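Local coordinates for uncharacterised protein (Vibrio cholerae, PDB 5KKO) that is of unknown function but folds into a small strand-and-helix unit whose copies pack together, possibly as an oligomer, at the interface of chains A and B. Numbering follows the deposited sequence. Chains: chain A/B, Uncharacterised protein.

The interface of chains A and B. Residues chain A 40, 43-44; chain B 50-52, 54-55.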
loop_
_atom_site.group_PDB
_atom_site.type_symbol
_atom_site.label_atom_id
_atom_site.label_comp_id
_atom_site.label_asym_id
_atom_site.label_seq_id
_atom_site.Cartn_x
_atom_site.Cartn_y
_atom_site.Cartn_z
ATOM N N LEU A 40 13.706 6.748 3.072
ATOM C CA LEU A 40 14.421 5.484 3.275
ATOM C C LEU A 40 13.560 4.282 2.859
ATOM O O LEU A 40 14.073 3.310 2.301
ATOM C CB LEU A 40 14.856 5.365 4.750
ATOM C CG LEU A 40 15.568 4.117 5.287
ATOM C CD1 LEU A 40 16.843 3.844 4.498
ATOM C CD2 LEU A 40 15.851 4.219 6.839
ATOM N N LYS A 43 13.425 4.096 -1.024
ATOM C CA LYS A 43 14.682 3.525 -1.522
ATOM C C LYS A 43 14.797 2.030 -1.187
ATOM O O LYS A 43 15.195 1.205 -2.023
ATOM C CB LYS A 43 15.822 4.335 -0.886
ATOM C CG LYS A 43 17.271 3.919 -1.219
ATOM C CD LYS A 43 17.698 4.627 -2.460
ATOM C CE LYS A 43 19.215 4.564 -2.704
ATOM N NZ LYS A 43 19.530 5.346 -3.971
ATOM N N THR A 44 14.461 1.667 0.064
ATOM C CA THR A 44 14.693 0.325 0.619
ATOM C C THR A 44 13.456 -0.046 1.449
ATOM O O THR A 44 13.440 0.144 2.682
ATOM C CB THR A 44 15.934 0.262 1.532
ATOM O OG1 THR A 44 17.088 0.781 0.864
ATOM C CG2 THR A 44 16.219 -1.200 2.007
ATOM N N GLU B 50 18.926 -1.057 -2.849
ATOM C CA GLU B 50 20.080 -1.041 -1.968
ATOM C C GLU B 50 19.624 -1.330 -0.541
ATOM O O GLU B 50 18.585 -0.825 -0.113
ATOM C CB GLU B 50 20.785 0.316 -2.014
ATOM C CG GLU B 50 21.124 0.830 -3.412
ATOM C CD GLU B 50 21.746 2.231 -3.382
ATOM O OE1 GLU B 50 21.973 2.764 -2.274
ATOM O OE2 GLU B 50 22.023 2.797 -4.464
ATOM N N PRO B 51 20.359 -2.139 0.215
ATOM C CA PRO B 51 19.945 -2.401 1.599
ATOM C C PRO B 51 20.434 -1.313 2.548
ATOM O O PRO B 51 21.598 -1.347 2.959
ATOM C CB PRO B 51 20.595 -3.754 1.901
ATOM C CG PRO B 51 21.873 -3.725 1.086
ATOM C CD PRO B 51 21.557 -2.916 -0.166
ATOM N N TRP B 52 19.606 -0.321 2.870
ATOM C CA TRP B 52 19.959 0.670 3.886
ATOM C C TRP B 52 19.232 0.321 5.175
ATOM O O TRP B 52 18.005 0.166 5.175
ATOM C CB TRP B 52 19.620 2.101 3.456
ATOM C CG TRP B 52 20.505 2.645 2.376
ATOM C CD1 TRP B 52 21.283 1.924 1.519
ATOM C CD2 TRP B 52 20.726 4.029 2.051
ATOM N NE1 TRP B 52 21.967 2.768 0.673
ATOM C CE2 TRP B 52 21.641 4.064 0.977
ATOM C CE3 TRP B 52 20.242 5.237 2.558
ATOM C CZ2 TRP B 52 22.071 5.263 0.399
ATOM C CZ3 TRP B 52 20.668 6.426 1.981
ATOM C CH2 TRP B 52 21.572 6.428 0.915
ATOM N N GLU B 54 19.623 2.208 8.026
ATOM C CA GLU B 54 19.473 3.457 8.760
ATOM C C GLU B 54 19.908 4.572 7.827
ATOM O O GLU B 54 20.452 4.324 6.750
ATOM C CB GLU B 54 20.316 3.469 10.035
ATOM C CG GLU B 54 21.745 3.005 9.811
ATOM C CD GLU B 54 22.607 3.174 11.054
ATOM O OE1 GLU B 54 23.460 4.092 11.061
ATOM O OE2 GLU B 54 22.421 2.393 12.020
ATOM N N PHE B 55 19.672 5.801 8.263
ATOM C CA PHE B 55 20.195 6.987 7.578
ATOM C C PHE B 55 19.709 8.227 8.327
ATOM O O PHE B 55 20.379 9.260 8.343
ATOM C CB PHE B 55 19.774 6.982 6.098
ATOM C CG PHE B 55 19.680 8.330 5.461
ATOM C CD1 PHE B 55 20.809 9.074 5.205
ATOM C CD2 PHE B 55 18.456 8.820 5.051
ATOM C CE1 PHE B 55 20.710 10.300 4.597
ATOM C CE2 PHE B 55 18.357 10.051 4.446
ATOM C CZ PHE B 55 19.483 10.782 4.216
ATOM O OXT PHE B 55 18.652 8.188 8.974
HETATM O O HOH W 1 17.519 1.132 -3.692
#
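With CG anti to the backbone N in both (chi1 near 180°), A:Leu40 reaches B:Trp52 and A:Lys43 reaches B:Glu50, two side chains from the last turns of helix 28-43 meeting the C-terminal tail of chain B. The A:Lys43 chain then bends at chi2 (88°), bringing CE and NZ beside the carboxylate of B:Glu50. NZ lies 3.6 Å from the carboxylate oxygen OE2 of B:Glu50, a long salt bridge, while the methylene CE packs 3.5 Å from B:Glu50 CD. The long lysine chain can serve two neighbours: its terminal methylene CE skirts the rim of one face of the B:Trp52 indole, 4.2 Å above the plane, while its amine tip meets an acid.

One turn earlier in the helix, branched A:Leu40 offers two methyls to the tail. CD1 rests 3.4 Å from CB of B:Trp52, at the root of the indole and not over its middle, and CD2 lies near the backbone of B:Glu54. Within chain B, CZ3 of B:Trp52 approaches a face of the B:Phe55 ring near its rim, an aromatic contact that may steady the indole.

Just past the helix end, A:Thr44 supplies a compact hydroxyl facing the tail backbone. OG1 probably donates to the carbonyl O of B:Glu50, but the modelled 2.4 Å is suspiciously short and its detail doubtful. The amide N of B:Trp52 makes a weak hydrogen bond to the same OG1 at 3.4 Å, while methyl CG2 faces CA of B:Pro51. A water links the main chains as well, 2.9 Å from O of A:Lys43 and 2.7 Å from N of B:Glu50.

Although the structure alone does not establish that this pairing is biological, a threonine hydroxyl, a water bridge, a long salt bridge and apolar packing together hold the extended tail of one copy against the helix end of its neighbour, possibly as part of oligomer assembly.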